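Electron transfer flavoprotein, beta subunit (PDB 7KOE) binds FAD and probably transfers electrons as part of the membrane-associated, electron-bifurcating Fix/EtfABCX flavoprotein complex. Local coordinates at residues A[153-159]-A[190-196]. Sequence-based numbering, arbitrary orientation.
Sequences YALGAYV and PAVLTIT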
ATOM      1  N   TYR A 153       2.114 -11.134 -57.259  1.00 41.10           N
ATOM      2  CA  TYR A 153       1.980  -9.861 -57.946  1.00 41.10           C
ATOM      3  C   TYR A 153       3.332  -9.167 -58.030  1.00 41.10           C
ATOM      4  O   TYR A 153       4.284  -9.521 -57.333  1.00 41.10           O
ATOM      5  CB  TYR A 153       0.980  -8.954 -57.225  1.00 41.10           C
ATOM      6  CG  TYR A 153      -0.481  -9.332 -57.374  1.00 41.10           C
ATOM      7  CD1 TYR A 153      -0.881 -10.365 -58.213  1.00 41.10           C
ATOM      8  CD2 TYR A 153      -1.461  -8.641 -56.673  1.00 41.10           C
ATOM      9  CE1 TYR A 153      -2.211 -10.709 -58.337  1.00 41.10           C
ATOM     10  CE2 TYR A 153      -2.792  -8.972 -56.796  1.00 41.10           C
ATOM     11  CZ  TYR A 153      -3.161 -10.008 -57.627  1.00 41.10           C
ATOM     12  OH  TYR A 153      -4.488 -10.340 -57.752  1.00 41.10           O
ATOM     13  N   ALA A 154       3.400  -8.165 -58.895  1.00 37.05           N
ATOM     14  CA  ALA A 154       4.610  -7.369 -59.033  1.00 37.05           C
ATOM     15  C   ALA A 154       4.759  -6.449 -57.831  1.00 37.05           C
ATOM     16  O   ALA A 154       3.874  -5.640 -57.549  1.00 37.05           O
ATOM     17  CB  ALA A 154       4.555  -6.559 -60.322  1.00 37.05           C
ATOM     18  N   LEU A 155       5.874  -6.563 -57.121  1.00 34.62           N
ATOM     19  CA  LEU A 155       6.123  -5.732 -55.952  1.00 34.62           C
ATOM     20  C   LEU A 155       6.861  -4.474 -56.380  1.00 34.62           C
ATOM     21  O   LEU A 155       8.046  -4.528 -56.722  1.00 34.62           O
ATOM     22  CB  LEU A 155       6.933  -6.483 -54.904  1.00 34.62           C
ATOM     23  CG  LEU A 155       7.263  -5.624 -53.688  1.00 34.62           C
ATOM     24  CD1 LEU A 155       6.011  -5.313 -52.902  1.00 34.62           C
ATOM     25  CD2 LEU A 155       8.275  -6.313 -52.824  1.00 34.62           C
ATOM     26  N   GLY A 156       6.168  -3.346 -56.370  1.00 31.47           N
ATOM     27  CA  GLY A 156       6.861  -2.081 -56.456  1.00 31.47           C
ATOM     28  C   GLY A 156       6.906  -1.424 -55.099  1.00 31.47           C
ATOM     29  O   GLY A 156       5.928  -0.809 -54.676  1.00 31.47           O
ATOM     30  N   ALA A 157       8.028  -1.537 -54.410  1.00 31.48           N
ATOM     31  CA  ALA A 157       8.143  -1.023 -53.058  1.00 31.48           C
ATOM     32  C   ALA A 157       8.862   0.316 -53.061  1.00 31.48           C
ATOM     33  O   ALA A 157       9.572   0.654 -54.006  1.00 31.48           O
ATOM     34  CB  ALA A 157       8.872  -2.023 -52.161  1.00 31.48           C
ATOM     35  N   TYR A 158       8.645   1.079 -51.980  1.00 35.34           N
ATOM     36  CA  TYR A 158       9.249   2.398 -51.747  1.00 35.34           C
ATOM     37  C   TYR A 158       8.932   3.383 -52.871  1.00 35.34           C
ATOM     38  O   TYR A 158       9.818   4.034 -53.423  1.00 35.34           O
ATOM     39  CB  TYR A 158      10.758   2.291 -51.522  1.00 35.34           C
ATOM     40  CG  TYR A 158      11.143   1.178 -50.590  1.00 35.34           C
ATOM     41  CD1 TYR A 158      11.013   1.324 -49.222  1.00 35.34           C
ATOM     42  CD2 TYR A 158      11.636  -0.021 -51.078  1.00 35.34           C
ATOM     43  CE1 TYR A 158      11.356   0.308 -48.364  1.00 35.34           C
ATOM     44  CE2 TYR A 158      11.974  -1.045 -50.229  1.00 35.34           C
ATOM     45  CZ  TYR A 158      11.838  -0.873 -48.872  1.00 35.34           C
ATOM     46  OH  TYR A 158      12.182  -1.887 -48.011  1.00 35.34           O
ATOM     47  N   VAL A 159       7.652   3.500 -53.194  1.00 28.65           N
ATOM     48  CA  VAL A 159       7.213   4.337 -54.304  1.00 28.65           C
ATOM     49  C   VAL A 159       7.295   5.801 -53.902  1.00 28.65           C
ATOM     50  O   VAL A 159       6.762   6.205 -52.864  1.00 28.65           O
ATOM     51  CB  VAL A 159       5.790   3.962 -54.724  1.00 28.65           C
ATOM     52  CG1 VAL A 159       5.382   4.739 -55.941  1.00 28.65           C
ATOM     53  CG2 VAL A 159       5.717   2.495 -54.984  1.00 28.65           C
ATOM     54  N   PRO A 190      -1.744  -7.004 -62.266  1.00 41.86           N
ATOM     55  CA  PRO A 190      -1.915  -6.637 -60.856  1.00 41.86           C
ATOM     56  C   PRO A 190      -0.622  -6.534 -60.059  1.00 41.86           C
ATOM     57  O   PRO A 190       0.192  -7.451 -60.085  1.00 41.86           O
ATOM     58  CB  PRO A 190      -2.772  -7.777 -60.305  1.00 41.86           C
ATOM     59  CG  PRO A 190      -3.256  -8.538 -61.490  1.00 41.86           C
ATOM     60  CD  PRO A 190      -2.199  -8.378 -62.507  1.00 41.86           C
ATOM     61  N   ALA A 191      -0.450  -5.415 -59.364  1.00 34.77           N
ATOM     62  CA  ALA A 191       0.766  -5.124 -58.626  1.00 34.77           C
ATOM     63  C   ALA A 191       0.429  -4.819 -57.178  1.00 34.77           C
ATOM     64  O   ALA A 191      -0.715  -4.531 -56.831  1.00 34.77           O
ATOM     65  CB  ALA A 191       1.521  -3.945 -59.239  1.00 34.77           C
ATOM     66  N   VAL A 192       1.446  -4.888 -56.330  1.00 27.81           N
ATOM     67  CA  VAL A 192       1.322  -4.541 -54.922  1.00 27.81           C
ATOM     68  C   VAL A 192       2.291  -3.396 -54.672  1.00 27.81           C
ATOM     69  O   VAL A 192       3.507  -3.601 -54.590  1.00 27.81           O
ATOM     70  CB  VAL A 192       1.606  -5.728 -53.998  1.00 27.81           C
ATOM     71  CG1 VAL A 192       1.609  -5.289 -52.545  1.00 27.81           C
ATOM     72  CG2 VAL A 192       0.569  -6.801 -54.211  1.00 27.81           C
ATOM     73  N   LEU A 193       1.766  -2.183 -54.574  1.00 25.94           N
ATOM     74  CA  LEU A 193       2.614  -1.042 -54.297  1.00 25.94           C
ATOM     75  C   LEU A 193       2.904  -0.948 -52.806  1.00 25.94           C
ATOM     76  O   LEU A 193       2.313  -1.645 -51.981  1.00 25.94           O
ATOM     77  CB  LEU A 193       1.969   0.244 -54.797  1.00 25.94           C
ATOM     78  CG  LEU A 193       1.968   0.433 -56.308  1.00 25.94           C
ATOM     79  CD1 LEU A 193       1.405   1.779 -56.688  1.00 25.94           C
ATOM     80  CD2 LEU A 193       3.363   0.312 -56.806  1.00 25.94           C
ATOM     81  N   THR A 194       3.841  -0.075 -52.466  1.00 25.25           N
ATOM     82  CA  THR A 194       4.252   0.125 -51.081  1.00 25.25           C
ATOM     83  C   THR A 194       4.739   1.563 -50.991  1.00 25.25           C
ATOM     84  O   THR A 194       5.818   1.890 -51.491  1.00 25.25           O
ATOM     85  CB  THR A 194       5.326  -0.883 -50.681  1.00 25.25           C
ATOM     86  OG1 THR A 194       4.750  -2.193 -50.619  1.00 25.25           O
ATOM     87  CG2 THR A 194       5.914  -0.567 -49.348  1.00 25.25           C
ATOM     88  N   ILE A 195       3.926   2.418 -50.390  1.00 25.33           N
ATOM     89  CA  ILE A 195       4.011   3.863 -50.566  1.00 25.33           C
ATOM     90  C   ILE A 195       4.786   4.480 -49.413  1.00 25.33           C
ATOM     91  O   ILE A 195       4.603   4.100 -48.252  1.00 25.33           O
ATOM     92  CB  ILE A 195       2.598   4.467 -50.669  1.00 25.33           C
ATOM     93  CG1 ILE A 195       1.724   3.632 -51.602  1.00 25.33           C
ATOM     94  CG2 ILE A 195       2.658   5.884 -51.155  1.00 25.33           C
ATOM     95  CD1 ILE A 195       2.160   3.645 -53.034  1.00 25.33           C
ATOM     96  N   THR A 196       5.651   5.440 -49.732  1.00 29.16           N
ATOM     97  CA  THR A 196       6.386   6.198 -48.735  1.00 29.16           C
ATOM     98  C   THR A 196       5.638   7.475 -48.364  1.00 29.16           C
ATOM     99  O   THR A 196       4.522   7.728 -48.818  1.00 29.16           O
ATOM    100  CB  THR A 196       7.781   6.541 -49.246  1.00 29.16           C
ATOM    101  OG1 THR A 196       7.668   7.301 -50.452  1.00 29.16           O
ATOM    102  CG2 THR A 196       8.569   5.291 -49.513  1.00 29.16           C
TER
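Pro190, after a cis peptide bond, lays its CB over the Tyr153 ring face, 3.5 Å from the centroid (CH-pi). Strand 191-195 runs parallel to 154-157, the axes 11° apart and 4.7 Å at closest approach. Val192 N donates to Ala154 O (2.8 Å), and Val192 O accepts from Gly156 N (3.2 Å). Leu193 CD2 meets Val159 CG2 (3.7 Å) on the face of the Ala154–Ala191 pair. Between the Gly156–Leu193 and Val159–Ile195 pairs the register slips by one: Ala157 and Tyr158 face Thr194 alone, a beta bulge, and Tyr158, phi and psi positive, turns the chain; Thr194 O accepts from Val159 N (3.0 Å). The Thr194 side chain lies about 6 Å from bound FAD, so this strand end borders the cofactor pocket. Thr196 OG1 donates to Val159 O (2.8 Å). In the mixed sheet of this HUP-clan domain, 190-196 lies between 153-159 and strand 128-132, whose Thr131 hydrogen-bonds Thr194; helix 143-150 covers Leu155 and Val192, while strand 171-177 packs against Leu193 and Val159.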